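Polymerase cofactor VP35 (Reston ebolavirus, PDB 3L2A) probably binds RNA and, through its interferon inhibitory domain, helps the virus evade the host interferon response, besides serving as a polymerase cofactor in viral RNA synthesis. Local coordinates at residues P6-K11 with L44-H49; F28-Q33 with W113-K118; I84-R89 with F117-G122. All blocks are in the same frame, centred on the assembly; numbering follows the deposited sequence.

In the fold
The interferon inhibitory domain illustrates how one chain joins a helical bundle to a beta sheet. Contact 1 lies within the helical part, where the lead-in to helix 10-19 meets the start of helix 45-57. Contact 2, its centre about 19 Å from that of contact 1, sets helix 27-41 against strand 113-118 and is the junction of the two parts. Contact 3 lies within the sheet, pairing that strand with strand 83-85, its centre about 14 Å from contact 2's and about 31 Å from contact 1's. Contacts 2 and 3 share Phe117 and Lys118, and Ile84 packs on Gln30 and Cys115. Along the sequence contacts 1 and 2 interlock; contact 3 opens after contact 1 closes.

Contact 1: P6-K11 with L44-H49; sequences PYISAK and LLDTIH. With ACY (acetic acid), chain C.
In Asp46, CG stands anti to the carbonyl carbon (chi1 -64°), which brings it toward the backbone of Ile8, while Ile8 holds CG1 anti to its backbone N, and the two side chains cross obliquely. The carboxylate accepts one backbone bond: Ile8 N donates to the syn lone pair of Asp46 OD1 at 2.9 Å, with an N-H...O angle of 146°. The methyl Ile8 CG2 lies 3.4 Å from the same oxygen, OD1 of Asp46. The other oxygen, Asp46 OD2, approaches CD1 of the Tyr7 ring at 3.4 Å, the ring and carboxylate planes turned 50° apart. A water donates to both Asp46 OD2 and Ile8 O, so the two carboxylate oxygens tie down both the N-H and the C=O of one residue, directly and through solvent.

This joins two helix starts in the helical part of the interferon inhibitory domain. Leu44 is the N-cap residue of helix 45-57, and Ser9 is that of helix 10-19, its OG capping Asp12 N. Beside the polar link, Leu45 CD1 lies 3.4 Å from Ala10 N and 3.9 Å from Ala10 CB, at the first turn of helix 10-19.

Deeper in, Ile8 meets His49 at about a right angle. Its CD1 sits over one ring face in a CH-pi contact, 4.2 Å from the ring centroid of His49 and offset toward the rim. Leu13 of helix 10-19 also touches His49, whose NE2 donates to OXT of an acetic acid molecule at 3.0 Å; this molecule probably comes from the crystallisation liquor, and its exact placement is uncertain.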
loop_
_atom_site.group_PDB
_atom_site.type_symbol
_atom_site.label_atom_id
_atom_site.label_comp_id
_atom_site.label_asym_id
_atom_site.label_seq_id
_atom_site.Cartn_x
_atom_site.Cartn_y
_atom_site.Cartn_z
ATOM N N PRO A 6 -10.305 19.362 -2.638
ATOM C CA PRO A 6 -9.113 19.837 -1.938
ATOM C C PRO A 6 -8.874 19.097 -0.624
ATOM O O PRO A 6 -7.749 19.110 -0.096
ATOM C CB PRO A 6 -9.433 21.315 -1.661
ATOM C CG PRO A 6 -10.555 21.658 -2.647
ATOM C CD PRO A 6 -11.352 20.401 -2.697
ATOM N N TYR A 7 -9.934 18.523 -0.060
ATOM C CA TYR A 7 -9.818 17.881 1.235
ATOM C C TYR A 7 -10.568 16.583 1.208
ATOM O O TYR A 7 -11.810 16.572 1.085
ATOM C CB TYR A 7 -10.388 18.790 2.340
ATOM C CG TYR A 7 -10.202 18.233 3.719
ATOM C CD1 TYR A 7 -8.953 18.277 4.346
ATOM C CD2 TYR A 7 -11.259 17.627 4.395
ATOM C CE1 TYR A 7 -8.756 17.729 5.609
ATOM C CE2 TYR A 7 -11.079 17.084 5.667
ATOM C CZ TYR A 7 -9.825 17.144 6.271
ATOM O OH TYR A 7 -9.645 16.639 7.549
ATOM N N ILE A 8 -9.821 15.493 1.334
ATOM C CA ILE A 8 -10.418 14.181 1.212
ATOM C C ILE A 8 -10.185 13.318 2.448
ATOM O O ILE A 8 -9.111 13.369 3.049
ATOM C CB ILE A 8 -9.907 13.471 -0.067
ATOM C CG1 ILE A 8 -10.838 12.313 -0.419
ATOM C CG2 ILE A 8 -8.440 13.006 0.093
ATOM C CD1 ILE A 8 -10.709 11.820 -1.845
ATOM N N SER A 9 -11.202 12.545 2.823
ATOM C CA SER A 9 -11.093 11.615 3.945
ATOM C C SER A 9 -10.361 10.334 3.541
ATOM O O SER A 9 -10.247 10.014 2.336
ATOM C CB SER A 9 -12.482 11.265 4.500
ATOM O OG SER A 9 -13.192 10.411 3.605
ATOM N N ALA A 10 -9.880 9.585 4.533
ATOM C CA ALA A 10 -9.213 8.308 4.230
ATOM C C ALA A 10 -10.190 7.338 3.561
ATOM O O ALA A 10 -9.831 6.607 2.618
ATOM C CB ALA A 10 -8.628 7.695 5.508
ATOM N N LYS A 11 -11.439 7.360 4.022
ATOM C CA LYS A 11 -12.472 6.481 3.465
ATOM C C LYS A 11 -12.692 6.820 1.989
ATOM O O LYS A 11 -12.741 5.933 1.148
ATOM C CB LYS A 11 -13.777 6.640 4.265
ATOM C CG LYS A 11 -14.944 5.808 3.755
ATOM C CD LYS A 11 -16.245 6.170 4.487
ATOM C CE LYS A 11 -17.426 5.452 3.867
ATOM N NZ LYS A 11 -17.290 3.953 3.979
ATOM N N LEU A 44 -1.399 13.566 5.538
ATOM C CA LEU A 44 -0.869 13.655 4.157
ATOM C C LEU A 44 -1.838 13.124 3.098
ATOM O O LEU A 44 -1.427 12.905 1.956
ATOM C CB LEU A 44 0.480 12.902 4.086
ATOM C CG LEU A 44 1.619 13.655 4.802
ATOM C CD1 LEU A 44 2.819 12.766 4.901
ATOM C CD2 LEU A 44 1.998 14.924 3.997
ATOM N N LEU A 45 -3.108 12.898 3.446
ATOM C CA LEU A 45 -4.034 12.341 2.448
ATOM C C LEU A 45 -4.166 13.187 1.200
ATOM O O LEU A 45 -4.353 12.657 0.103
ATOM C CB LEU A 45 -5.432 12.150 3.039
ATOM C CG LEU A 45 -5.491 11.026 4.081
ATOM C CD1 LEU A 45 -6.832 11.149 4.847
ATOM C CD2 LEU A 45 -5.356 9.653 3.415
ATOM N N ASP A 46 -4.140 14.506 1.373
ATOM C CA ASP A 46 -4.334 15.372 0.203
ATOM C C ASP A 46 -3.100 15.461 -0.678
ATOM O O ASP A 46 -3.212 15.635 -1.902
ATOM C CB ASP A 46 -4.813 16.746 0.688
ATOM C CG ASP A 46 -6.157 16.643 1.361
ATOM O OD1 ASP A 46 -7.055 16.041 0.743
ATOM O OD2 ASP A 46 -6.311 17.155 2.478
ATOM N N THR A 47 -1.925 15.324 -0.067
ATOM C CA THR A 47 -0.693 15.193 -0.854
ATOM C C THR A 47 -0.702 13.888 -1.665
ATOM O O THR A 47 -0.387 13.870 -2.845
ATOM C CB THR A 47 0.509 15.214 0.088
ATOM O OG1 THR A 47 0.551 16.481 0.777
ATOM C CG2 THR A 47 1.811 15.054 -0.673
ATOM N N ILE A 48 -1.051 12.800 -0.999
ATOM C CA ILE A 48 -1.148 11.487 -1.662
ATOM C C ILE A 48 -2.184 11.515 -2.809
ATOM O O ILE A 48 -1.935 11.047 -3.907
ATOM C CB ILE A 48 -1.501 10.439 -0.607
ATOM C CG1 ILE A 48 -0.311 10.233 0.330
ATOM C CG2 ILE A 48 -1.922 9.116 -1.268
ATOM C CD1 ILE A 48 -0.681 9.461 1.645
ATOM N N HIS A 49 -3.331 12.116 -2.541
ATOM C CA HIS A 49 -4.389 12.237 -3.541
ATOM C C HIS A 49 -3.894 13.036 -4.743
ATOM O O HIS A 49 -4.149 12.661 -5.882
ATOM C CB HIS A 49 -5.631 12.854 -2.880
ATOM C CG HIS A 49 -6.804 13.020 -3.803
ATOM N ND1 HIS A 49 -7.688 14.073 -3.685
ATOM C CD2 HIS A 49 -7.261 12.258 -4.826
ATOM C CE1 HIS A 49 -8.627 13.965 -4.610
ATOM N NE2 HIS A 49 -8.384 12.881 -5.326
HETATM C C ACY C . -8.613 11.088 -8.056
HETATM O O ACY C . -7.744 10.897 -7.186
HETATM O OXT ACY C . -9.572 11.886 -7.902
HETATM C CH3 ACY C . -8.441 10.292 -9.322
HETATM O O HOH W 1 -7.239 15.028 4.311
#

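Contact 2: F28-Q33 with W113-K118; sequences FHQLVQ and WVCLFK
Val114 CG1 packs against Leu31 and Gln30 of helix 27-41, where the helical part of the domain meets its mixed beta sheet. The short segments cross at 90°, with 8.1 Å between their axes at closest approach, so the helix runs across the strand and meets it through few residues. CG1 is anti to the backbone N of Val114 (chi1 180°) and reaches in close to the helix backbone, 3.6 Å from Leu31 N. The side chain of Leu31 adds its CB, 3.9 Å from the same Val114 CG1.

Gln30 joins in through the aliphatic part of its side chain. Its CG lies 3.8 Å from Val114 CG1 and equally close to Cys115 SG, giving van der Waals packing with no hydrogen bond between helix and strand. The chain then bends at chi2 (63°), and the amide oxygen OE1 takes no hydrogen bond from the strand but is hydrogen-bonded to a glycerol, probably from the crystallisation liquor.

Further out, Leu127 of strand 124-128 touches both Gln30 and Val114, and Ile84 of strand 83-85 touches Gln30 and Cys115; Leu66 of helix 62-72 packs on Leu31. Within the strand, the sulfur of Cys115 lies over one face of the Phe117 ring, 3.6 Å above its plane and offset toward the rim, while Gln30 NE2 approaches the ring edge at CZ of Phe117, 4.5 Å away.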
loop_
_atom_site.group_PDB
_atom_site.type_symbol
_atom_site.label_atom_id
_atom_site.label_comp_id
_atom_site.label_asym_id
_atom_site.label_seq_id
_atom_site.Cartn_x
_atom_site.Cartn_y
_atom_site.Cartn_z
ATOM N N PHE A 28 -2.140 -4.603 -4.529
ATOM C CA PHE A 28 -2.412 -3.162 -4.674
ATOM C C PHE A 28 -3.567 -2.696 -3.813
ATOM O O PHE A 28 -3.556 -1.546 -3.328
ATOM C CB PHE A 28 -2.606 -2.805 -6.150
ATOM C CG PHE A 28 -1.330 -2.884 -6.919
ATOM C CD1 PHE A 28 -0.397 -1.850 -6.848
ATOM C CD2 PHE A 28 -1.018 -4.037 -7.649
ATOM C CE1 PHE A 28 0.829 -1.913 -7.532
ATOM C CE2 PHE A 28 0.196 -4.128 -8.321
ATOM C CZ PHE A 28 1.128 -3.083 -8.272
ATOM N N HIS A 29 -4.562 -3.561 -3.615
ATOM C CA HIS A 29 -5.606 -3.251 -2.627
ATOM C C HIS A 29 -4.981 -3.108 -1.253
ATOM O O HIS A 29 -5.289 -2.163 -0.523
ATOM C CB HIS A 29 -6.667 -4.328 -2.626
ATOM C CG HIS A 29 -7.531 -4.296 -3.850
ATOM N ND1 HIS A 29 -7.235 -5.013 -4.988
ATOM C CD2 HIS A 29 -8.691 -3.648 -4.101
ATOM C CE1 HIS A 29 -8.176 -4.802 -5.895
ATOM N NE2 HIS A 29 -9.066 -3.963 -5.386
ATOM N N GLN A 30 -4.069 -4.022 -0.913
ATOM C CA GLN A 30 -3.391 -3.932 0.383
ATOM C C GLN A 30 -2.560 -2.647 0.457
ATOM O O GLN A 30 -2.560 -1.941 1.493
ATOM C CB GLN A 30 -2.523 -5.161 0.662
ATOM C CG GLN A 30 -1.920 -5.145 2.051
ATOM C CD GLN A 30 -2.962 -5.191 3.153
ATOM O OE1 GLN A 30 -3.076 -4.257 3.962
ATOM N NE2 GLN A 30 -3.739 -6.261 3.182
ATOM N N LEU A 31 -1.886 -2.319 -0.652
ATOM C CA LEU A 31 -1.105 -1.068 -0.716
ATOM C C LEU A 31 -1.949 0.176 -0.518
ATOM O O LEU A 31 -1.513 1.088 0.181
ATOM C CB LEU A 31 -0.284 -0.996 -2.005
ATOM C CG LEU A 31 0.675 0.199 -2.106
ATOM C CD1 LEU A 31 1.646 0.365 -0.921
ATOM C CD2 LEU A 31 1.406 0.124 -3.418
ATOM N N VAL A 32 -3.159 0.209 -1.093
ATOM C CA VAL A 32 -4.074 1.349 -0.885
ATOM C C VAL A 32 -4.359 1.495 0.610
ATOM O O VAL A 32 -4.317 2.586 1.150
ATOM C CB VAL A 32 -5.370 1.120 -1.651
ATOM C CG1 VAL A 32 -6.526 2.070 -1.159
ATOM C CG2 VAL A 32 -5.127 1.289 -3.174
ATOM N N GLN A 33 -4.642 0.374 1.282
ATOM C CA GLN A 33 -4.919 0.447 2.729
ATOM C C GLN A 33 -3.731 0.980 3.531
ATOM O O GLN A 33 -3.907 1.799 4.451
ATOM C CB GLN A 33 -5.329 -0.923 3.249
ATOM C CG GLN A 33 -6.552 -1.434 2.554
ATOM C CD GLN A 33 -6.810 -2.890 2.872
ATOM O OE1 GLN A 33 -6.793 -3.289 4.036
ATOM N NE2 GLN A 33 -7.067 -3.684 1.842
ATOM N N TRP A 113 7.875 -3.090 -0.650
ATOM C CA TRP A 113 7.406 -3.871 0.499
ATOM C C TRP A 113 6.161 -3.222 1.057
ATOM O O TRP A 113 6.205 -2.130 1.658
ATOM C CB TRP A 113 8.495 -3.956 1.567
ATOM C CG TRP A 113 9.703 -4.699 1.075
ATOM C CD1 TRP A 113 10.861 -4.160 0.569
ATOM C CD2 TRP A 113 9.861 -6.116 1.024
ATOM N NE1 TRP A 113 11.737 -5.165 0.224
ATOM C CE2 TRP A 113 11.146 -6.376 0.483
ATOM C CE3 TRP A 113 9.043 -7.201 1.387
ATOM C CZ2 TRP A 113 11.632 -7.686 0.278
ATOM C CZ3 TRP A 113 9.535 -8.511 1.194
ATOM C CH2 TRP A 113 10.813 -8.732 0.646
ATOM N N VAL A 114 5.033 -3.864 0.829
ATOM C CA VAL A 114 3.754 -3.297 1.200
ATOM C C VAL A 114 3.467 -3.401 2.704
ATOM O O VAL A 114 3.044 -2.437 3.351
ATOM C CB VAL A 114 2.613 -3.945 0.361
ATOM C CG1 VAL A 114 1.232 -3.366 0.746
ATOM C CG2 VAL A 114 2.884 -3.741 -1.133
ATOM N N CYS A 115 3.651 -4.594 3.251
ATOM C CA CYS A 115 3.379 -4.828 4.645
ATOM C C CYS A 115 4.095 -6.110 4.999
ATOM O O CYS A 115 4.626 -6.792 4.115
ATOM C CB CYS A 115 1.872 -4.934 4.896
ATOM S SG CYS A 115 1.052 -6.331 4.038
ATOM N N LEU A 116 4.123 -6.411 6.285
ATOM C CA LEU A 116 4.763 -7.630 6.775
ATOM C C LEU A 116 3.717 -8.419 7.517
ATOM O O LEU A 116 3.080 -7.901 8.420
ATOM C CB LEU A 116 5.891 -7.268 7.724
ATOM C CG LEU A 116 6.901 -6.240 7.228
ATOM C CD1 LEU A 116 7.921 -5.971 8.304
ATOM C CD2 LEU A 116 7.595 -6.722 5.972
ATOM N N PHE A 117 3.517 -9.668 7.105
ATOM C CA PHE A 117 2.553 -10.523 7.763
ATOM C C PHE A 117 3.333 -11.341 8.763
ATOM O O PHE A 117 4.162 -12.160 8.370
ATOM C CB PHE A 117 1.879 -11.455 6.762
ATOM C CG PHE A 117 0.960 -10.758 5.801
ATOM C CD1 PHE A 117 1.293 -10.663 4.458
ATOM C CD2 PHE A 117 -0.248 -10.206 6.246
ATOM C CE1 PHE A 117 0.444 -10.049 3.546
ATOM C CE2 PHE A 117 -1.120 -9.576 5.342
ATOM C CZ PHE A 117 -0.768 -9.498 3.987
ATOM N N LYS A 118 3.087 -11.118 10.045
ATOM C CA LYS A 118 3.770 -11.899 11.064
ATOM C C LYS A 118 2.917 -13.078 11.496
ATOM O O LYS A 118 1.810 -12.906 12.023
ATOM C CB LYS A 118 4.137 -11.045 12.284
ATOM C CG LYS A 118 4.750 -11.849 13.411
ATOM C CD LYS A 118 5.718 -11.025 14.217
ATOM C CE LYS A 118 6.508 -11.897 15.187
ATOM N NZ LYS A 118 7.449 -11.035 15.947
#

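Contact 3: I84-R89 with F117-G122; sequences IHIRSR and FKMQDG
Parallel pairing of strands 83-85 and 113-118 forms one margin of the mixed four-stranded sheet, with Ile84 bridged to Phe117 and His85 to Lys118. Two backbone bonds fix the register. Lys118 N donates to Ile84 O at 3.0 Å from above the carbonyl plane, and Ile86 N donates to Lys118 O at 3.1 Å in a nearly straight bond, with an N-H...O angle of 173°. Weaker CA-H...O contacts accompany them, among them Met119 CA to Ile86 O at 3.5 Å, which carries the association past the last bridge.

On the face that bears Phe117, Ile84 lies beside the ring and points the same way, its CB 4.0 Å from Phe117 CD2. Ile86 places CG1 between its backbone N and carbonyl carbon (chi1 59°), where CG1 lies 3.6 Å from Met119 CG. The methyl Ile86 CD1 continues to Phe117 CB at 3.8 Å, and the isoleucine therefore spans both apolar neighbours. On the other face, His85 CD2 approaches Lys118 CG at 4.2 Å.

Beyond the strands, Met119 begins a type I turn that closes at Gly122 and leads into strand 124-128. Leu125 of that strand touches Met119, and Leu127 touches Phe117. Ile92 packs on both Ile86 and Phe117 from the loop that follows strand 83-85, while Leu100 of strand 100-102, at the other margin of the sheet, also reaches the Phe117 ring.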
loop_
_atom_site.group_PDB
_atom_site.type_symbol
_atom_site.label_atom_id
_atom_site.label_comp_id
_atom_site.label_asym_id
_atom_site.label_seq_id
_atom_site.Cartn_x
_atom_site.Cartn_y
_atom_site.Cartn_z
ATOM N N ILE A 84 1.336 -6.789 10.092
ATOM C CA ILE A 84 -0.028 -7.260 10.224
ATOM C C ILE A 84 0.022 -8.696 10.783
ATOM O O ILE A 84 0.558 -9.593 10.143
ATOM C CB ILE A 84 -0.760 -7.198 8.858
ATOM C CG1 ILE A 84 -0.749 -5.757 8.319
ATOM C CG2 ILE A 84 -2.177 -7.731 8.968
ATOM C CD1 ILE A 84 -1.275 -5.601 6.909
ATOM N N HIS A 85 -0.507 -8.897 11.988
ATOM C CA HIS A 85 -0.475 -10.216 12.621
ATOM C C HIS A 85 -1.560 -11.124 12.068
ATOM O O HIS A 85 -2.737 -10.745 12.041
ATOM C CB HIS A 85 -0.634 -10.094 14.133
ATOM C CG HIS A 85 0.530 -9.444 14.804
ATOM N ND1 HIS A 85 0.701 -8.077 14.840
ATOM C CD2 HIS A 85 1.585 -9.976 15.463
ATOM C CE1 HIS A 85 1.813 -7.793 15.495
ATOM N NE2 HIS A 85 2.367 -8.929 15.883
ATOM N N ILE A 86 -1.167 -12.320 11.631
ATOM C CA ILE A 86 -2.116 -13.278 11.053
ATOM C C ILE A 86 -1.917 -14.679 11.614
ATOM O O ILE A 86 -0.797 -15.066 11.999
ATOM C CB ILE A 86 -2.076 -13.331 9.496
ATOM C CG1 ILE A 86 -0.678 -13.711 9.004
ATOM C CG2 ILE A 86 -2.610 -12.018 8.856
ATOM C CD1 ILE A 86 -0.649 -14.157 7.573
ATOM N N ARG A 87 -3.000 -15.451 11.619
ATOM C CA ARG A 87 -3.056 -16.762 12.264
ATOM C C ARG A 87 -2.476 -17.915 11.421
ATOM O O ARG A 87 -1.937 -18.878 11.976
ATOM C CB ARG A 87 -4.504 -17.021 12.711
ATOM C CG ARG A 87 -4.932 -18.459 12.872
ATOM C CD ARG A 87 -6.416 -18.592 12.565
ATOM N NE ARG A 87 -6.686 -18.437 11.135
ATOM C CZ ARG A 87 -6.728 -19.442 10.267
ATOM N NH1 ARG A 87 -6.527 -20.691 10.674
ATOM N NH2 ARG A 87 -6.975 -19.200 8.987
ATOM N N SER A 88 -2.590 -17.812 10.090
ATOM C CA SER A 88 -2.019 -18.808 9.169
ATOM C C SER A 88 -1.820 -18.226 7.769
ATOM O O SER A 88 -2.325 -17.152 7.470
ATOM C CB SER A 88 -2.940 -20.029 9.060
ATOM O OG SER A 88 -4.107 -19.707 8.315
ATOM N N ARG A 89 -1.089 -18.947 6.919
ATOM C CA ARG A 89 -0.867 -18.495 5.538
ATOM C C ARG A 89 -2.176 -18.224 4.798
ATOM O O ARG A 89 -2.249 -17.292 3.969
ATOM C CB ARG A 89 -0.021 -19.509 4.765
ATOM C CG ARG A 89 0.347 -18.971 3.408
ATOM C CD ARG A 89 1.063 -19.960 2.563
ATOM N NE ARG A 89 1.192 -19.366 1.235
ATOM C CZ ARG A 89 2.298 -18.815 0.742
ATOM N NH1 ARG A 89 3.422 -18.785 1.453
ATOM N NH2 ARG A 89 2.277 -18.329 -0.488
ATOM N N PHE A 117 3.517 -9.668 7.105
ATOM C CA PHE A 117 2.553 -10.523 7.763
ATOM C C PHE A 117 3.333 -11.341 8.763
ATOM O O PHE A 117 4.162 -12.160 8.370
ATOM C CB PHE A 117 1.879 -11.455 6.762
ATOM C CG PHE A 117 0.960 -10.758 5.801
ATOM C CD1 PHE A 117 1.293 -10.663 4.458
ATOM C CD2 PHE A 117 -0.248 -10.206 6.246
ATOM C CE1 PHE A 117 0.444 -10.049 3.546
ATOM C CE2 PHE A 117 -1.120 -9.576 5.342
ATOM C CZ PHE A 117 -0.768 -9.498 3.987
ATOM N N LYS A 118 3.087 -11.118 10.045
ATOM C CA LYS A 118 3.770 -11.899 11.064
ATOM C C LYS A 118 2.917 -13.078 11.496
ATOM O O LYS A 118 1.810 -12.906 12.023
ATOM C CB LYS A 118 4.137 -11.045 12.284
ATOM C CG LYS A 118 4.750 -11.849 13.411
ATOM C CD LYS A 118 5.718 -11.025 14.217
ATOM C CE LYS A 118 6.508 -11.897 15.187
ATOM N NZ LYS A 118 7.449 -11.035 15.947
ATOM N N MET A 119 3.439 -14.283 11.262
ATOM C CA MET A 119 2.656 -15.471 11.579
ATOM C C MET A 119 3.005 -16.092 12.929
ATOM O O MET A 119 3.868 -15.599 13.677
ATOM C CB MET A 119 2.753 -16.468 10.412
ATOM C CG MET A 119 2.257 -15.878 9.075
ATOM S SD MET A 119 2.620 -16.861 7.619
ATOM C CE MET A 119 4.412 -16.937 7.719
ATOM N N GLN A 120 2.265 -17.131 13.295
ATOM C CA GLN A 120 2.384 -17.730 14.616
ATOM C C GLN A 120 3.759 -18.319 14.936
ATOM O O GLN A 120 4.245 -18.169 16.065
ATOM C CB GLN A 120 1.263 -18.742 14.853
ATOM C CG GLN A 120 -0.124 -18.097 14.802
ATOM C CD GLN A 120 -1.244 -19.090 15.312
ATOM O OE1 GLN A 120 -2.245 -18.474 15.904
ATOM N NE2 GLN A 120 -1.076 -20.605 15.145
ATOM N N ASP A 121 4.392 -18.964 13.954
ATOM C CA ASP A 121 5.704 -19.593 14.166
ATOM C C ASP A 121 6.846 -18.596 14.368
ATOM O O ASP A 121 8.004 -18.981 14.554
ATOM C CB ASP A 121 6.028 -20.601 13.053
ATOM C CG ASP A 121 6.276 -19.948 11.708
ATOM O OD1 ASP A 121 5.751 -18.843 11.461
ATOM O OD2 ASP A 121 6.992 -20.565 10.887
ATOM N N GLY A 122 6.497 -17.313 14.346
ATOM C CA GLY A 122 7.444 -16.232 14.606
ATOM C C GLY A 122 8.005 -15.685 13.311
ATOM O O GLY A 122 8.642 -14.627 13.296
#